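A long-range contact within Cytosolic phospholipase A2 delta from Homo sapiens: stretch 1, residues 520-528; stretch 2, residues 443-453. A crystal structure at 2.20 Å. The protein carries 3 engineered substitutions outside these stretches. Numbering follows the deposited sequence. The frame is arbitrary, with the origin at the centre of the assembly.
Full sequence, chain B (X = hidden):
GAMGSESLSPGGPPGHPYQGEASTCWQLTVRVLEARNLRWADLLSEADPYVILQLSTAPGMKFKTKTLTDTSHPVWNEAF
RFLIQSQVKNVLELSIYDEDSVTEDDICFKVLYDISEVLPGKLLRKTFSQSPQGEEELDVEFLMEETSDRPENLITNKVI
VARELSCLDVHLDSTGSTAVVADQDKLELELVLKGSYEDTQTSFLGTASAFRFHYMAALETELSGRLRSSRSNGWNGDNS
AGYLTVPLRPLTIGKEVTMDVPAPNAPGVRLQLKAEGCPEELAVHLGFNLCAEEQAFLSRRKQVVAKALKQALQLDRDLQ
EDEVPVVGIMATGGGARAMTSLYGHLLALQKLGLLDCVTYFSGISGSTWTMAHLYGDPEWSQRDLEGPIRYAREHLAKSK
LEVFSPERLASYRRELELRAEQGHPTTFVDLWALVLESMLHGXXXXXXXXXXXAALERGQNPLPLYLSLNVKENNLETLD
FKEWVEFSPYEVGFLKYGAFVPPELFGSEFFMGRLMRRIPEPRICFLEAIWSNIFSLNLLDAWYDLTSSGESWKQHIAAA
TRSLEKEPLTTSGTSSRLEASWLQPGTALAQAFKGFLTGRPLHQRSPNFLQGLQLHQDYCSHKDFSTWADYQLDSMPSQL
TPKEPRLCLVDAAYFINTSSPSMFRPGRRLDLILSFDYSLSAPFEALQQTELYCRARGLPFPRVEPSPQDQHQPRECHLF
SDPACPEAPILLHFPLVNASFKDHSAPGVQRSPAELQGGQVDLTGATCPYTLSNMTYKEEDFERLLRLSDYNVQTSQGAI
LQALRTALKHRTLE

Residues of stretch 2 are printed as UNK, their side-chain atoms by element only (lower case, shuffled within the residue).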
ATOM      1  N   PRO B 520      -4.049   3.347  17.239  1.00 40.91           N
ATOM      2  CA  PRO B 520      -5.486   3.120  17.036  1.00 40.26           C
ATOM      3  C   PRO B 520      -5.906   3.159  15.559  1.00 39.90           C
ATOM      4  O   PRO B 520      -5.430   4.011  14.808  1.00 38.29           O
ATOM      5  CB  PRO B 520      -6.140   4.276  17.796  1.00 39.69           C
ATOM      6  CG  PRO B 520      -5.125   4.706  18.800  1.00 40.54           C
ATOM      7  CD  PRO B 520      -3.786   4.456  18.174  1.00 40.61           C
ATOM      8  N   GLU B 521      -6.774   2.233  15.157  1.00 38.86           N
ATOM      9  CA  GLU B 521      -7.297   2.208  13.792  1.00 38.09           C
ATOM     10  C   GLU B 521      -8.001   3.525  13.507  1.00 36.34           C
ATOM     11  O   GLU B 521      -8.797   3.982  14.313  1.00 35.13           O
ATOM     12  CB  GLU B 521      -8.282   1.052  13.594  1.00 39.15           C
ATOM     13  CG  GLU B 521      -8.781   0.907  12.158  1.00 39.65           C
ATOM     14  CD  GLU B 521      -9.781  -0.221  11.968  1.00 41.41           C
ATOM     15  OE1 GLU B 521     -10.161  -0.871  12.964  1.00 41.40           O
ATOM     16  OE2 GLU B 521     -10.196  -0.459  10.812  1.00 41.61           O
ATOM     17  N   PRO B 522      -7.698   4.153  12.365  1.00 37.26           N
ATOM     18  CA  PRO B 522      -8.352   5.425  12.102  1.00 37.90           C
ATOM     19  C   PRO B 522      -9.795   5.288  11.628  1.00 37.09           C
ATOM     20  O   PRO B 522     -10.228   4.227  11.200  1.00 37.67           O
ATOM     21  CB  PRO B 522      -7.505   6.028  10.990  1.00 39.21           C
ATOM     22  CG  PRO B 522      -6.946   4.852  10.275  1.00 39.01           C
ATOM     23  CD  PRO B 522      -6.702   3.820  11.335  1.00 37.83           C
ATOM     24  N   ARG B 523     -10.507   6.396  11.741  1.00 37.17           N
ATOM     25  CA  ARG B 523     -11.807   6.610  11.136  1.00 37.99           C
ATOM     26  C   ARG B 523     -11.705   6.353   9.623  1.00 36.67           C
ATOM     27  O   ARG B 523     -10.666   6.625   9.023  1.00 34.19           O
ATOM     28  CB  ARG B 523     -12.198   8.071  11.391  1.00 40.25           C
ATOM     29  CG  ARG B 523     -13.636   8.302  11.740  1.00 41.59           C
ATOM     30  CD  ARG B 523     -13.818   9.517  12.633  1.00 41.21           C
ATOM     31  NE  ARG B 523     -13.505  10.797  11.983  1.00 38.18           N
ATOM     32  CZ  ARG B 523     -12.554  11.656  12.370  1.00 37.55           C
ATOM     33  NH1 ARG B 523     -11.753  11.394  13.402  1.00 36.28           N
ATOM     34  NH2 ARG B 523     -12.392  12.798  11.714  1.00 35.98           N
ATOM     35  N   ILE B 524     -12.775   5.846   9.008  1.00 35.89           N
ATOM     36  CA  ILE B 524     -12.711   5.431   7.602  1.00 36.55           C
ATOM     37  C   ILE B 524     -12.422   6.572   6.616  1.00 35.34           C
ATOM     38  O   ILE B 524     -11.835   6.327   5.562  1.00 35.47           O
ATOM     39  CB  ILE B 524     -13.960   4.626   7.139  1.00 36.66           C
ATOM     40  CG1 ILE B 524     -13.679   3.995   5.767  1.00 38.02           C
ATOM     41  CG2 ILE B 524     -15.202   5.502   7.092  1.00 35.92           C
ATOM     42  CD1 ILE B 524     -13.903   2.510   5.700  1.00 40.55           C
ATOM     43  N   CYS B 525     -12.788   7.803   6.966  1.00 35.00           N
ATOM     44  CA  CYS B 525     -12.471   8.953   6.117  1.00 36.71           C
ATOM     45  C   CYS B 525     -10.972   9.077   5.826  1.00 36.98           C
ATOM     46  O   CYS B 525     -10.598   9.595   4.780  1.00 36.97           O
ATOM     47  CB  CYS B 525     -12.999  10.263   6.713  1.00 36.15           C
ATOM     48  SG  CYS B 525     -12.310  10.736   8.319  1.00 36.94           S
ATOM     49  N   PHE B 526     -10.124   8.589   6.733  1.00 35.83           N
ATOM     50  CA  PHE B 526      -8.676   8.625   6.527  1.00 36.27           C
ATOM     51  C   PHE B 526      -8.231   7.624   5.480  1.00 36.51           C
ATOM     52  O   PHE B 526      -7.269   7.877   4.765  1.00 36.20           O
ATOM     53  CB  PHE B 526      -7.908   8.440   7.846  1.00 35.61           C
ATOM     54  CG  PHE B 526      -8.057   9.604   8.769  1.00 36.72           C
ATOM     55  CD1 PHE B 526      -7.229  10.716   8.654  1.00 37.32           C
ATOM     56  CD2 PHE B 526      -9.067   9.620   9.721  1.00 38.46           C
ATOM     57  CE1 PHE B 526      -7.396  11.812   9.487  1.00 37.88           C
ATOM     58  CE2 PHE B 526      -9.236  10.707  10.558  1.00 37.94           C
ATOM     59  CZ  PHE B 526      -8.404  11.804  10.438  1.00 37.90           C
ATOM     60  N   LEU B 527      -8.916   6.492   5.387  1.00 35.27           N
ATOM     61  CA  LEU B 527      -8.645   5.552   4.315  1.00 35.91           C
ATOM     62  C   LEU B 527      -9.248   6.050   3.001  1.00 35.19           C
ATOM     63  O   LEU B 527      -8.615   5.950   1.957  1.00 35.03           O
ATOM     64  CB  LEU B 527      -9.170   4.158   4.653  1.00 36.94           C
ATOM     65  CG  LEU B 527      -8.524   3.471   5.858  1.00 38.51           C
ATOM     66  CD1 LEU B 527      -9.008   2.036   5.937  1.00 40.18           C
ATOM     67  CD2 LEU B 527      -7.002   3.499   5.798  1.00 39.44           C
ATOM     68  N   GLU B 528     -10.460   6.586   3.056  1.00 34.34           N
ATOM     69  CA  GLU B 528     -11.072   7.190   1.877  1.00 37.00           C
ATOM     70  C   GLU B 528     -10.175   8.269   1.277  1.00 36.74           C
ATOM     71  O   GLU B 528     -10.078   8.391   0.055  1.00 38.65           O
ATOM     72  CB  GLU B 528     -12.443   7.771   2.215  1.00 37.09           C
ATOM     73  CG  GLU B 528     -13.495   6.699   2.417  1.00 38.40           C
ATOM     74  CD  GLU B 528     -14.792   7.259   2.957  1.00 39.79           C
ATOM     75  OE1 GLU B 528     -14.820   7.695   4.127  1.00 39.84           O
ATOM     76  OE2 GLU B 528     -15.787   7.271   2.206  1.00 43.34           O
ATOM     77  N   UNK B 443     -20.544  15.611   9.409  1.00 45.76           N
ATOM     78  CA  UNK B 443     -20.136  15.346  10.784  1.00 45.19           C
ATOM     79  C   UNK B 443     -19.039  14.287  10.825  1.00 43.79           C
ATOM     80  O   UNK B 443     -18.763  13.618   9.828  1.00 41.67           O
ATOM     81  c   UNK B 443     -23.052  13.020  11.968  1.00 52.17           C
ATOM     82  n   UNK B 443     -23.821  12.078  11.443  1.00 53.94           N
ATOM     83  c   UNK B 443     -21.950  13.563  11.077  1.00 49.18           C
ATOM     84  o   UNK B 443     -23.208  13.436  13.113  1.00 55.70           O
ATOM     85  c   UNK B 443     -21.322  14.848  11.615  1.00 46.82           C
ATOM     86  N   UNK B 444     -18.447  14.125  12.003  1.00 42.48           N
ATOM     87  CA  UNK B 444     -17.525  13.032  12.268  1.00 42.11           C
ATOM     88  C   UNK B 444     -18.283  11.717  12.105  1.00 42.99           C
ATOM     89  O   UNK B 444     -19.342  11.525  12.706  1.00 43.16           O
ATOM     90  c   UNK B 444     -16.187  11.860  14.084  1.00 42.17           C
ATOM     91  c   UNK B 444     -16.930  13.134  13.696  1.00 42.58           C
ATOM     92  c   UNK B 444     -16.000  14.336  13.792  1.00 43.03           C
ATOM     93  N   UNK B 445     -17.734  10.819  11.293  1.00 43.65           N
ATOM     94  CA  UNK B 445     -18.377   9.553  10.976  1.00 46.03           C
ATOM     95  C   UNK B 445     -17.532   8.435  11.566  1.00 47.40           C
ATOM     96  O   UNK B 445     -16.561   7.987  10.952  1.00 44.66           O
ATOM     97  c   UNK B 445     -21.569   9.951   9.601  1.00 52.01           C
ATOM     98  c   UNK B 445     -18.510   9.400   9.459  1.00 48.35           C
ATOM     99  c   UNK B 445     -19.421   8.269   9.004  1.00 52.93           C
ATOM    100  s   UNK B 445     -21.048   8.249   9.792  1.00 57.17           S
ATOM    101  N   UNK B 446     -17.899   7.990  12.765  1.00 47.17           N
ATOM    102  CA  UNK B 446     -17.046   7.091  13.539  1.00 51.37           C
ATOM    103  C   UNK B 446     -17.246   5.627  13.139  1.00 51.21           C
ATOM    104  O   UNK B 446     -17.720   4.813  13.926  1.00 54.52           O
ATOM    105  c   UNK B 446     -16.138   6.800  15.901  1.00 60.61           C
ATOM    106  o   UNK B 446     -15.192   6.173  15.363  1.00 63.63           O
ATOM    107  o   UNK B 446     -16.176   7.045  17.127  1.00 65.11           O
ATOM    108  c   UNK B 446     -17.293   7.293  15.040  1.00 55.81           C
ATOM    109  N   UNK B 447     -16.881   5.308  11.904  1.00 48.15           N
ATOM    110  CA  UNK B 447     -16.920   3.948  11.393  1.00 46.79           C
ATOM    111  C   UNK B 447     -15.522   3.609  10.911  1.00 43.62           C
ATOM    112  O   UNK B 447     -14.781   4.488  10.466  1.00 42.17           O
ATOM    113  c   UNK B 447     -17.923   3.827  10.241  1.00 47.67           C
ATOM    114  c   UNK B 447     -20.350   4.073   9.518  1.00 53.09           C
ATOM    115  n   UNK B 447     -21.636   3.976   9.824  1.00 55.14           N
ATOM    116  c   UNK B 447     -19.373   3.957  10.679  1.00 49.65           C
ATOM    117  o   UNK B 447     -19.960   4.244   8.364  1.00 53.04           O
ATOM    118  N   UNK B 448     -15.169   2.335  10.998  1.00 40.82           N
ATOM    119  CA  UNK B 448     -13.833   1.878  10.641  1.00 40.52           C
ATOM    120  C   UNK B 448     -13.898   0.695   9.701  1.00 37.90           C
ATOM    121  O   UNK B 448     -14.879  -0.045   9.693  1.00 38.86           O
ATOM    122  n   UNK B 448     -12.659   4.615  14.906  1.00 54.59           N
ATOM    123  c   UNK B 448     -12.142   2.262  14.121  1.00 48.58           C
ATOM    124  c   UNK B 448     -13.061   1.507  11.902  1.00 42.08           C
ATOM    125  c   UNK B 448     -12.953   2.653  12.898  1.00 45.26           C
ATOM    126  c   UNK B 448     -12.242   3.238  15.279  1.00 51.42           C
ATOM    127  N   UNK B 449     -12.839   0.512   8.917  1.00 35.53           N
ATOM    128  CA  UNK B 449     -12.768  -0.587   7.968  1.00 35.34           C
ATOM    129  C   UNK B 449     -12.999  -1.940   8.643  1.00 36.28           C
ATOM    130  O   UNK B 449     -13.676  -2.798   8.087  1.00 35.64           O
ATOM    131  c   UNK B 449     -12.297  -1.875   5.234  1.00 33.88           C
ATOM    132  c   UNK B 449     -11.424  -0.588   7.231  1.00 34.55           C
ATOM    133  c   UNK B 449      -9.843  -1.519   5.528  1.00 35.42           C
ATOM    134  c   UNK B 449     -11.169  -1.735   6.245  1.00 33.84           C
ATOM    135  N   UNK B 450     -12.433  -2.127   9.832  1.00 36.13           N
ATOM    136  CA  UNK B 450     -12.600  -3.377  10.574  1.00 36.97           C
ATOM    137  C   UNK B 450     -14.066  -3.650  10.920  1.00 36.17           C
ATOM    138  O   UNK B 450     -14.477  -4.800  10.977  1.00 38.61           O
ATOM    139  c   UNK B 450     -11.765  -3.361  11.855  1.00 36.70           C
ATOM    140  o   UNK B 450     -12.187  -2.337  12.732  1.00 37.00           O
ATOM    141  N   UNK B 451     -14.836  -2.590  11.147  1.00 36.37           N
ATOM    142  CA  UNK B 451     -16.268  -2.693  11.423  1.00 36.46           C
ATOM    143  C   UNK B 451     -17.093  -3.238  10.270  1.00 38.52           C
ATOM    144  O   UNK B 451     -18.226  -3.688  10.472  1.00 39.00           O
ATOM    145  N   UNK B 452     -16.521  -3.219   9.064  1.00 37.97           N
ATOM    146  CA  UNK B 452     -17.178  -3.771   7.881  1.00 37.82           C
ATOM    147  C   UNK B 452     -17.260  -5.302   7.888  1.00 37.96           C
ATOM    148  O   UNK B 452     -18.016  -5.877   7.112  1.00 35.86           O
ATOM    149  o   UNK B 452     -15.671  -2.141   4.191  1.00 37.21           O
ATOM    150  c   UNK B 452     -16.477  -3.296   6.603  1.00 38.54           C
ATOM    151  c   UNK B 452     -16.516  -1.786   6.414  1.00 38.21           C
ATOM    152  c   UNK B 452     -15.993  -1.333   5.064  1.00 38.24           C
ATOM    153  n   UNK B 452     -15.906  -0.026   4.886  1.00 38.31           N
ATOM    154  N   UNK B 453     -16.489  -5.958   8.753  1.00 38.13           N
ATOM    155  CA  UNK B 453     -16.614  -7.407   8.934  1.00 37.79           C
ATOM    156  C   UNK B 453     -18.034  -7.827   9.333  1.00 37.57           C
ATOM    157  O   UNK B 453     -18.475  -8.917   8.976  1.00 37.82           O
ATOM    158  c   UNK B 453     -11.965  -7.392  11.926  1.00 38.20           C
ATOM    159  n   UNK B 453     -11.034  -7.052  11.037  1.00 36.88           N
ATOM    160  c   UNK B 453     -15.600  -7.920   9.962  1.00 37.89           C
ATOM    161  c   UNK B 453     -14.172  -7.910   9.434  1.00 38.49           C
ATOM    162  n   UNK B 453     -11.874  -6.939  13.175  1.00 38.32           N
ATOM    163  n   UNK B 453     -12.996  -8.172  11.593  1.00 37.69           N
ATOM    164  c   UNK B 453     -13.230  -8.754  10.273  1.00 38.21           C
TER
HETATM  165  O   HOH W   1     -15.030   8.789   8.657  1.00 34.53           O
HETATM  166  O   HOH W   2     -10.771   2.533   8.977  1.00 38.23           O

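Position 443 carries five side-chain atoms, three carbons in a row with one oxygen and one nitrogen on the third, and reaches nothing on stretch 1; the amide end makes it Gln-443. At 444 three carbons fork at the first, and one lies over a face of the Arg-523 guanidinium; this is Val-444, its CG1 3.6 Å from Arg-523 NE. Position 445 is an unbranched run of two carbons, a sulfur and a carbon, hence Met-445. Its end leads away, and its backbone does the work: Met-445 O lies 3.0 Å from Arg-523 CG and accepts from a water that in turn accepts from Cys-525 N.

At 446 two carbons end in two oxygens, a carboxylate: Asp-446, whose CA is 4.0 Å from Arg-523 CG. Position 447 repeats the three-carbon amide pattern of 443 and is Gln-447. Its carbonyl is what counts, for Ile-524 N donates to Gln-447 O at 2.8 Å, tying the two backbones together directly. At 448 four carbons in a row end in nitrogen, and one of the carbons packs near Pro-522 O, so it is Lys-448. CG is that carbon, 3.6 Å from Pro-522 O, while Lys-448 NZ turns back within its own stretch to a salt bridge with Asp-446 OD1 at 3.0 Å.

Position 449 has four carbons forked at the second, lying against Leu-527 and Ile-524: Leu-449. Its CD2 meets Leu-527 CD1 at 3.7 Å, and its CB lies 4.3 Å from Ile-524 CD1. A water accepts from Leu-449 N and donates to Pro-522 O. At 450 one carbon bears one oxygen, placed 2.5 Å from Glu-521 OE1. This is Ser-450; OG donates to that oxygen, and Ser-450 N donates to Glu-521 OE2 at 3.0 Å.

Position 451 has no side-chain atoms and touches nothing across the contact: Gly-451. An ideal CB would sit 3.1 Å from Lys-448 O. The amide pattern returns at 452, its end near Ile-524 CD1; this is Gln-452, with NE2 3.3 Å from Ile-524 CD1, and its polar atoms are satisfied elsewhere in the structure. At 453 three carbons, a nitrogen and a carbon with two more nitrogens spell a guanidinium, Arg-453, which makes no contact with stretch 1.

The design rule is two polar anchors beside a small apolar patch. The extended Glu-521 side chain, with chi1 and chi2 both t, presents both carboxylate oxygens to one serine, so backbone and hydroxyl are held together. The Ile-524 to Gln-447 bond fixes the second point. Leu-449 packs against Ile-524 and Leu-527, and two waters bridge backbone groups that do not meet directly.

Stretch 2 443-453: QVMDQKLSGQR
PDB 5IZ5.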